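Side-chain contacts in DNA replication and repair protein RecF (Caldanaerobacter subterraneus subsp. tengcongensis, PDB 5Z69), which binds ATP and acts as an ABC-type recombination mediator in the RecFOR pathway of DNA repair, probably binding single-stranded DNA: residues A[79-84]-A[89-94]; A[175-180]-A[263-268]; A[217-222]-A[294-299]. All coordinates share one frame; numbering follows the deposited sequence.

The three contacts sample different parts of one RecF/RecN/SMC-type ATPase chain and do not touch. Interaction 1 pairs two neighbouring strands in the six-stranded antiparallel sheet, whereas interactions 2 and 3 join helical elements. Their centres lie about 45 Å (1 to 2), 33 Å (1 to 3) and 44 Å (2 to 3) apart. Interactions 2 and 3 alternate along the chain: 175-180 covers the end of helix 153-177 and the loop after it, 217-222 ends the next long helix, 186-222, and their partners 263-268 and 294-299 follow in the same order. All lie away from the ATP site, whose predicted P-loop runs from G37 to S44; the bound analogue is phosphothiophosphoric acid-adenylate ester (AGS).

Interaction 1 of 3, residues A[79-84]-A[89-94]; sequences GLVRSA and KKIEFG
V81 and K89 are an antiparallel, hydrogen-bonded pair in the beta hairpin of strands 74-83 and 86-96, the two central strands of a six-stranded antiparallel sheet. Four backbone bonds fix the register. G79 and I91 bond in both directions, with 2.9 Å between I91 N and G79 O and an N-H...O angle of 176°. The V81 pair is less regular: K89 N lies 2.8 Å from V81 O, but its N-H...O angle falls to 151°. Between them, L80 and K90 form the non-hydrogen-bonded pair. Their side chains run side by side in the same direction, L80 CD2 resting 3.8 Å from K90 CG, on the sheet face opposite V81, K89 and I91. On that other, buried face V81 CG2 meets K89 CB at 3.9 Å, while V81 CG1 approaches I91 CD1 at 4.3 Å; F120 touches both V81 and I91. K89 places CG anti to its backbone N (chi1 167°) and bends further out, carrying its amine away from V81. There NZ is hydrogen-bonded to H119 ND1, and it also donates to a water at 3.0 Å that lies 2.7 Å from S83 OG, bridging the two strands.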
loop_
_atom_site.group_PDB
_atom_site.type_symbol
_atom_site.label_atom_id
_atom_site.label_comp_id
_atom_site.label_asym_id
_atom_site.label_seq_id
_atom_site.Cartn_x
_atom_site.Cartn_y
_atom_site.Cartn_z
ATOM N N GLY A 79 33.277 -25.699 -5.351
ATOM C CA GLY A 79 32.950 -25.603 -6.768
ATOM C C GLY A 79 34.123 -25.013 -7.525
ATOM O O GLY A 79 34.838 -24.138 -7.009
ATOM N N LEU A 80 34.321 -25.483 -8.750
ATOM C CA LEU A 80 35.279 -24.857 -9.657
ATOM C C LEU A 80 34.455 -24.223 -10.771
ATOM O O LEU A 80 33.675 -24.884 -11.439
ATOM C CB LEU A 80 36.291 -25.869 -10.208
ATOM C CG LEU A 80 37.168 -26.660 -9.198
ATOM C CD1 LEU A 80 38.104 -27.668 -9.894
ATOM C CD2 LEU A 80 38.003 -25.750 -8.305
ATOM N N VAL A 81 34.593 -22.925 -10.950
ATOM C CA VAL A 81 33.729 -22.256 -11.909
ATOM C C VAL A 81 34.567 -21.510 -12.938
ATOM O O VAL A 81 35.718 -21.138 -12.692
ATOM C CB VAL A 81 32.722 -21.257 -11.229
ATOM C CG1 VAL A 81 32.009 -21.900 -10.030
ATOM C CG2 VAL A 81 33.406 -19.965 -10.819
ATOM N N ARG A 82 33.998 -21.345 -14.118
ATOM C CA ARG A 82 34.588 -20.495 -15.140
ATOM C C ARG A 82 33.663 -19.290 -15.296
ATOM O O ARG A 82 32.449 -19.423 -15.164
ATOM C CB ARG A 82 34.758 -21.263 -16.458
ATOM C CG ARG A 82 35.347 -20.446 -17.600
ATOM C CD ARG A 82 35.839 -21.330 -18.739
ATOM N NE ARG A 82 36.639 -20.549 -19.684
ATOM C CZ ARG A 82 37.271 -21.051 -20.741
ATOM N NH1 ARG A 82 37.201 -22.336 -21.017
ATOM N NH2 ARG A 82 37.961 -20.254 -21.534
ATOM N N SER A 83 34.220 -18.106 -15.536
ATOM C CA SER A 83 33.356 -16.958 -15.779
ATOM C C SER A 83 34.068 -16.052 -16.778
ATOM O O SER A 83 35.146 -16.396 -17.244
ATOM C CB SER A 83 33.018 -16.221 -14.471
ATOM O OG SER A 83 34.128 -15.494 -13.976
ATOM N N ALA A 84 33.491 -14.909 -17.113
ATOM C CA ALA A 84 34.062 -14.086 -18.200
ATOM C C ALA A 84 35.533 -13.698 -17.990
ATOM O O ALA A 84 36.281 -13.554 -18.960
ATOM C CB ALA A 84 33.231 -12.825 -18.399
ATOM N N LYS A 89 37.894 -20.380 -11.127
ATOM C CA LYS A 89 37.819 -19.766 -9.808
ATOM C C LYS A 89 37.317 -20.824 -8.837
ATOM O O LYS A 89 36.290 -21.480 -9.078
ATOM C CB LYS A 89 36.905 -18.530 -9.805
ATOM C CG LYS A 89 36.532 -18.006 -8.399
ATOM C CD LYS A 89 35.640 -16.749 -8.475
ATOM C CE LYS A 89 36.483 -15.519 -8.811
ATOM N NZ LYS A 89 35.646 -14.316 -9.096
ATOM N N LYS A 90 38.083 -21.024 -7.770
ATOM C CA LYS A 90 37.712 -21.998 -6.746
ATOM C C LYS A 90 36.864 -21.334 -5.676
ATOM O O LYS A 90 37.254 -20.318 -5.096
ATOM C CB LYS A 90 38.969 -22.648 -6.111
ATOM C CG LYS A 90 38.611 -23.809 -5.131
ATOM C CD LYS A 90 39.770 -24.199 -4.175
ATOM C CE LYS A 90 41.022 -24.572 -4.909
ATOM N NZ LYS A 90 42.099 -24.994 -3.954
ATOM N N ILE A 91 35.693 -21.895 -5.414
ATOM C CA ILE A 91 34.843 -21.344 -4.378
ATOM C C ILE A 91 34.558 -22.416 -3.354
ATOM O O ILE A 91 33.967 -23.458 -3.670
ATOM C CB ILE A 91 33.496 -20.809 -4.952
ATOM C CG1 ILE A 91 33.742 -19.766 -6.055
ATOM C CG2 ILE A 91 32.584 -20.248 -3.816
ATOM C CD1 ILE A 91 32.392 -19.223 -6.635
ATOM N N GLU A 92 34.976 -22.153 -2.121
ATOM C CA GLU A 92 34.791 -23.103 -1.026
ATOM C C GLU A 92 33.916 -22.579 0.092
ATOM O O GLU A 92 34.084 -21.442 0.545
ATOM C CB GLU A 92 36.132 -23.479 -0.419
ATOM C CG GLU A 92 37.109 -24.095 -1.380
ATOM C CD GLU A 92 38.445 -24.242 -0.713
ATOM O OE1 GLU A 92 39.173 -23.230 -0.685
ATOM O OE2 GLU A 92 38.741 -25.335 -0.156
ATOM N N PHE A 93 33.039 -23.440 0.590
ATOM C CA PHE A 93 32.124 -23.070 1.681
ATOM C C PHE A 93 32.088 -24.208 2.690
ATOM O O PHE A 93 31.574 -25.288 2.391
ATOM C CB PHE A 93 30.727 -22.804 1.132
ATOM C CG PHE A 93 29.797 -22.109 2.094
ATOM C CD1 PHE A 93 29.352 -22.747 3.258
ATOM C CD2 PHE A 93 29.328 -20.836 1.822
ATOM C CE1 PHE A 93 28.454 -22.094 4.151
ATOM C CE2 PHE A 93 28.427 -20.176 2.707
ATOM C CZ PHE A 93 28.002 -20.811 3.864
ATOM N N GLY A 94 32.674 -23.975 3.863
ATOM C CA GLY A 94 32.681 -24.958 4.929
ATOM C C GLY A 94 31.883 -24.415 6.118
ATOM O O GLY A 94 32.031 -23.258 6.503
HETATM O O HOH W 1 33.856 -15.105 -11.314
#

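Interaction 2 of 3, residues A[175-180]-A[263-268]; sequences KIKEEG and KYLSTQ
K177 lays the root of its side chain against L265, one methyl of the leucine meeting the lysine just beyond its backbone. L265 CD2 sits 3.9 Å from K177 CB and 4.2 Å from K177 CG, and the two side chains cross at about a right angle; the apolar touch is local, and the segments bury only 129 Å². In K177, CG is trans to the backbone N (chi1 -174°), and bends at chi2 and chi4 fold the chain past the leucine toward the end of helix 258-264. L265, the first residue to leave helical geometry there, has a positive phi of 52°; with CG beside its backbone N and CD1 anti to CA (chi2 -179°), the other branch, CD2, meets the lysine although CB does not face it. The polar end of K177 is held by the same helix end: NZ is hydrogen-bonded to L262 O, and the next carbonyl, K263 O, is 3.9 Å from NZ, too far for a bond. A lysine ammonium among the last carbonyls of a helix would probably be favoured by the negative end of the helix dipole. L265 also packs on K174 of helix 153-177. Beside this contact, Y264 OH bonds E228 OE2 of the second subunit. This is a surface contact near the C-terminal ends of two helices, a lysine of one bonding a last-turn carbonyl of the other.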
loop_
_atom_site.group_PDB
_atom_site.type_symbol
_atom_site.label_atom_id
_atom_site.label_comp_id
_atom_site.label_asym_id
_atom_site.label_seq_id
_atom_site.Cartn_x
_atom_site.Cartn_y
_atom_site.Cartn_z
ATOM N N LYS A 175 16.158 0.026 25.911
ATOM C CA LYS A 175 16.885 0.727 26.964
ATOM C C LYS A 175 16.144 1.988 27.420
ATOM O O LYS A 175 16.167 2.342 28.598
ATOM C CB LYS A 175 18.296 1.075 26.481
ATOM C CG LYS A 175 19.267 1.442 27.587
ATOM C CD LYS A 175 19.494 0.275 28.538
ATOM C CE LYS A 175 20.012 -0.953 27.801
ATOM N NZ LYS A 175 20.372 -2.053 28.738
ATOM N N ILE A 176 15.488 2.664 26.486
ATOM C CA ILE A 176 14.674 3.826 26.825
ATOM C C ILE A 176 13.419 3.410 27.590
ATOM O O ILE A 176 13.028 4.065 28.548
ATOM C CB ILE A 176 14.273 4.612 25.571
ATOM C CG1 ILE A 176 15.526 5.134 24.867
ATOM C CG2 ILE A 176 13.331 5.751 25.931
ATOM C CD1 ILE A 176 15.292 5.572 23.454
ATOM N N LYS A 177 12.801 2.312 27.163
ATOM C CA LYS A 177 11.611 1.774 27.820
ATOM C C LYS A 177 11.934 1.208 29.206
ATOM O O LYS A 177 11.210 1.457 30.174
ATOM C CB LYS A 177 10.978 0.684 26.951
ATOM C CG LYS A 177 9.650 0.142 27.453
ATOM C CD LYS A 177 8.498 1.056 27.045
ATOM C CE LYS A 177 7.177 0.300 26.974
ATOM N NZ LYS A 177 7.233 -0.874 26.051
ATOM N N GLU A 178 13.029 0.453 29.293
ATOM C CA GLU A 178 13.434 -0.199 30.540
ATOM C C GLU A 178 13.850 0.808 31.603
ATOM O O GLU A 178 14.021 0.460 32.771
ATOM C CB GLU A 178 14.579 -1.182 30.286
ATOM C CG GLU A 178 14.155 -2.502 29.651
ATOM C CD GLU A 178 13.687 -3.530 30.670
ATOM O OE1 GLU A 178 13.635 -4.731 30.321
ATOM O OE2 GLU A 178 13.374 -3.142 31.818
ATOM N N GLU A 179 14.029 2.054 31.186
ATOM C CA GLU A 179 14.257 3.152 32.113
ATOM C C GLU A 179 13.304 4.302 31.792
ATOM O O GLU A 179 12.296 4.108 31.109
ATOM C CB GLU A 179 15.707 3.626 32.041
ATOM C CG GLU A 179 16.716 2.498 31.995
ATOM C CD GLU A 179 18.007 2.854 32.694
ATOM O OE1 GLU A 179 19.020 3.049 31.995
ATOM O OE2 GLU A 179 18.006 2.938 33.942
ATOM N N GLY A 180 13.607 5.489 32.306
ATOM C CA GLY A 180 12.968 6.711 31.850
ATOM C C GLY A 180 14.052 7.508 31.145
ATOM O O GLY A 180 13.809 8.591 30.583
ATOM N N LYS A 263 6.061 1.571 22.267
ATOM C CA LYS A 263 5.041 0.611 22.660
ATOM C C LYS A 263 5.345 -0.779 22.136
ATOM O O LYS A 263 5.225 -1.764 22.863
ATOM C CB LYS A 263 3.667 1.053 22.169
ATOM C CG LYS A 263 2.601 0.010 22.396
ATOM C CD LYS A 263 1.255 0.461 21.838
ATOM C CE LYS A 263 0.692 1.688 22.563
ATOM N NZ LYS A 263 0.972 2.980 21.857
ATOM N N TYR A 264 5.754 -0.863 20.875
ATOM C CA TYR A 264 5.967 -2.156 20.245
ATOM C C TYR A 264 7.422 -2.614 20.321
ATOM O O TYR A 264 7.734 -3.752 19.960
ATOM C CB TYR A 264 5.500 -2.108 18.792
ATOM C CG TYR A 264 3.996 -2.107 18.674
ATOM C CD1 TYR A 264 3.288 -3.301 18.630
ATOM C CD2 TYR A 264 3.280 -0.911 18.630
ATOM C CE1 TYR A 264 1.916 -3.311 18.538
ATOM C CE2 TYR A 264 1.897 -0.911 18.536
ATOM C CZ TYR A 264 1.224 -2.114 18.490
ATOM O OH TYR A 264 -0.141 -2.139 18.392
ATOM N N LEU A 265 8.293 -1.732 20.811
ATOM C CA LEU A 265 9.727 -1.989 20.835
ATOM C C LEU A 265 10.223 -2.403 19.441
ATOM O O LEU A 265 10.970 -3.372 19.296
ATOM C CB LEU A 265 10.068 -3.052 21.881
ATOM C CG LEU A 265 9.925 -2.664 23.360
ATOM C CD1 LEU A 265 10.331 -3.843 24.249
ATOM C CD2 LEU A 265 10.737 -1.422 23.719
ATOM N N SER A 266 9.780 -1.667 18.420
ATOM C CA SER A 266 10.237 -1.876 17.041
ATOM C C SER A 266 10.165 -0.562 16.270
ATOM O O SER A 266 9.732 0.456 16.802
ATOM C CB SER A 266 9.393 -2.936 16.339
ATOM O OG SER A 266 8.091 -2.421 16.082
ATOM N N THR A 267 10.583 -0.586 15.011
ATOM C CA THR A 267 10.614 0.622 14.195
ATOM C C THR A 267 9.661 0.442 13.034
ATOM O O THR A 267 9.943 -0.368 12.155
ATOM C CB THR A 267 12.047 0.908 13.652
ATOM O OG1 THR A 267 12.954 1.051 14.745
ATOM C CG2 THR A 267 12.075 2.186 12.815
ATOM N N GLN A 268 8.531 1.163 13.009
ATOM C CA GLN A 268 7.579 0.934 11.911
ATOM C C GLN A 268 7.963 1.693 10.633
ATOM O O GLN A 268 7.427 1.412 9.555
ATOM C CB GLN A 268 6.128 1.282 12.344
ATOM C CG GLN A 268 5.643 2.631 11.944
ATOM C CD GLN A 268 5.077 2.748 10.527
ATOM O OE1 GLN A 268 5.073 3.835 9.982
ATOM N NE2 GLN A 268 4.612 1.655 9.938
#

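Interaction 3 of 3, residues A[217-222]-A[294-299]; sequences KFLMEI and KRTAAL
I222 and T296 meet tip to tip, I222 CD1 coming to 3.8 Å from T296 CG2, and this methyl pair is the closest approach between helices 186-222 and 291-313 within these segments. L219 supports it from one turn earlier, its CD1 lying 4.2 Å from the same T296 CG2, so the threonine methyl has two aliphatic neighbours on the opposing helix. A further, looser touch joins I222 CD1 to L299 CD2 at 4.4 Å. All these contacts are apolar, and the segments bury 149 Å² together.

The torsions are consistent with this fit. I222 places CG1 between its backbone N and carbonyl carbon (chi1 62°), a less common choice that directs CG1, and an extended chi2 (174°) carries CD1 out to the threonine. T296 holds CG2 trans to its own N, which presents the methyl to I222 and L219, while the hydroxyl is engaged within its own helix: OG1 is hydrogen-bonded to G292 O, four residues back. That bond probably limits rotation about chi1 and so helps keep the methyl facing the partner helix.

Outside this first shell, I222 also packs on Y335 and T296 touches S223 just past the end of the helix. F218 lies on C300, L303, S304 and E307, carrying the packing along helix 291-313, with K217 CE over one face of its ring at 3.5 Å from the plane; K217 NZ completes a salt bridge to E307. R295, on the other helix, bridges to E327.

The segment axes approach to 9.9 Å and their N-to-C directions differ by 135°, an oblique, roughly antiparallel crossing. It joins the end of the long helix 186-222 to helix 291-313, whose N-terminal start, from S290 just before it to G292 within its first turn, probably corresponds to the signature motif of ABC ATPases.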
loop_
_atom_site.group_PDB
_atom_site.type_symbol
_atom_site.label_atom_id
_atom_site.label_comp_id
_atom_site.label_asym_id
_atom_site.label_seq_id
_atom_site.Cartn_x
_atom_site.Cartn_y
_atom_site.Cartn_z
ATOM N N LYS A 217 7.125 -6.832 -20.915
ATOM C CA LYS A 217 7.519 -7.438 -22.171
ATOM C C LYS A 217 7.187 -8.933 -22.149
ATOM O O LYS A 217 6.533 -9.437 -23.053
ATOM C CB LYS A 217 9.013 -7.198 -22.432
ATOM C CG LYS A 217 9.517 -7.589 -23.821
ATOM C CD LYS A 217 10.010 -9.038 -23.893
ATOM C CE LYS A 217 11.075 -9.336 -22.839
ATOM N NZ LYS A 217 12.367 -8.619 -23.065
ATOM N N PHE A 218 7.621 -9.641 -21.110
ATOM C CA PHE A 218 7.404 -11.088 -21.049
ATOM C C PHE A 218 5.922 -11.454 -20.920
ATOM O O PHE A 218 5.438 -12.365 -21.597
ATOM C CB PHE A 218 8.201 -11.706 -19.892
ATOM C CG PHE A 218 9.676 -11.814 -20.163
ATOM C CD1 PHE A 218 10.154 -12.698 -21.120
ATOM C CD2 PHE A 218 10.591 -11.042 -19.460
ATOM C CE1 PHE A 218 11.511 -12.806 -21.374
ATOM C CE2 PHE A 218 11.949 -11.143 -19.717
ATOM C CZ PHE A 218 12.406 -12.024 -20.678
ATOM N N LEU A 219 5.213 -10.741 -20.054
ATOM C CA LEU A 219 3.791 -10.978 -19.831
ATOM C C LEU A 219 2.970 -10.783 -21.108
ATOM O O LEU A 219 2.097 -11.593 -21.427
ATOM C CB LEU A 219 3.272 -10.056 -18.729
ATOM C CG LEU A 219 1.794 -10.199 -18.379
ATOM C CD1 LEU A 219 1.519 -11.578 -17.798
ATOM C CD2 LEU A 219 1.356 -9.106 -17.418
ATOM N N MET A 220 3.267 -9.715 -21.843
ATOM C CA MET A 220 2.503 -9.383 -23.039
ATOM C C MET A 220 2.729 -10.420 -24.132
ATOM O O MET A 220 1.944 -10.521 -25.072
ATOM C CB MET A 220 2.874 -7.984 -23.547
ATOM C CG MET A 220 1.850 -7.353 -24.494
ATOM S SD MET A 220 0.186 -7.208 -23.786
ATOM C CE MET A 220 -0.573 -6.027 -24.902
ATOM N N GLU A 221 3.801 -11.197 -23.999
ATOM C CA GLU A 221 4.162 -12.179 -25.016
ATOM C C GLU A 221 3.464 -13.523 -24.825
ATOM O O GLU A 221 3.133 -14.189 -25.804
ATOM C CB GLU A 221 5.678 -12.409 -25.038
ATOM C CG GLU A 221 6.525 -11.204 -25.438
ATOM C CD GLU A 221 6.162 -10.646 -26.796
ATOM O OE1 GLU A 221 5.930 -11.448 -27.729
ATOM O OE2 GLU A 221 6.099 -9.403 -26.926
ATOM N N ILE A 222 3.247 -13.933 -23.578
ATOM C CA ILE A 222 2.708 -15.267 -23.322
ATOM C C ILE A 222 1.277 -15.293 -22.768
ATOM O O ILE A 222 0.665 -16.359 -22.669
ATOM C CB ILE A 222 3.610 -16.048 -22.347
ATOM C CG1 ILE A 222 3.689 -15.335 -21.001
ATOM C CG2 ILE A 222 5.007 -16.227 -22.932
ATOM C CD1 ILE A 222 4.432 -16.129 -19.950
ATOM N N LYS A 294 -0.944 -16.450 -11.604
ATOM C CA LYS A 294 0.075 -16.298 -10.573
ATOM C C LYS A 294 1.323 -17.061 -10.978
ATOM O O LYS A 294 2.443 -16.568 -10.839
ATOM C CB LYS A 294 -0.421 -16.802 -9.220
ATOM C CG LYS A 294 -1.489 -15.946 -8.566
ATOM C CD LYS A 294 -1.820 -16.487 -7.187
ATOM C CE LYS A 294 -2.863 -15.636 -6.491
ATOM N NZ LYS A 294 -4.185 -15.811 -7.137
ATOM N N ARG A 295 1.114 -18.274 -11.471
ATOM C CA ARG A 295 2.200 -19.107 -11.962
ATOM C C ARG A 295 2.856 -18.445 -13.172
ATOM O O ARG A 295 4.064 -18.545 -13.379
ATOM C CB ARG A 295 1.675 -20.505 -12.311
ATOM C CG ARG A 295 2.316 -21.145 -13.527
ATOM C CD ARG A 295 1.275 -21.896 -14.345
ATOM N NE ARG A 295 1.482 -23.342 -14.322
ATOM C CZ ARG A 295 0.623 -24.225 -14.821
ATOM N NH1 ARG A 295 -0.509 -23.811 -15.378
ATOM N NH2 ARG A 295 0.896 -25.524 -14.759
ATOM N N THR A 296 2.048 -17.750 -13.961
ATOM C CA THR A 296 2.552 -17.054 -15.131
ATOM C C THR A 296 3.349 -15.819 -14.715
ATOM O O THR A 296 4.447 -15.558 -15.234
ATOM C CB THR A 296 1.396 -16.654 -16.066
ATOM O OG1 THR A 296 0.844 -17.834 -16.661
ATOM C CG2 THR A 296 1.884 -15.715 -17.160
ATOM N N ALA A 297 2.784 -15.071 -13.770
ATOM C CA ALA A 297 3.416 -13.871 -13.236
ATOM C C ALA A 297 4.748 -14.193 -12.553
ATOM O O ALA A 297 5.690 -13.420 -12.647
ATOM C CB ALA A 297 2.487 -13.173 -12.265
ATOM N N ALA A 298 4.801 -15.327 -11.863
ATOM C CA ALA A 298 6.029 -15.809 -11.241
ATOM C C ALA A 298 7.105 -16.046 -12.294
ATOM O O ALA A 298 8.266 -15.678 -12.103
ATOM C CB ALA A 298 5.767 -17.075 -10.473
ATOM N N LEU A 299 6.700 -16.657 -13.408
ATOM C CA LEU A 299 7.602 -16.975 -14.510
ATOM C C LEU A 299 8.201 -15.709 -15.116
ATOM O O LEU A 299 9.414 -15.628 -15.346
ATOM C CB LEU A 299 6.864 -17.786 -15.583
ATOM C CG LEU A 299 7.634 -18.162 -16.852
ATOM C CD1 LEU A 299 8.952 -18.802 -16.491
ATOM C CD2 LEU A 299 6.837 -19.110 -17.734
#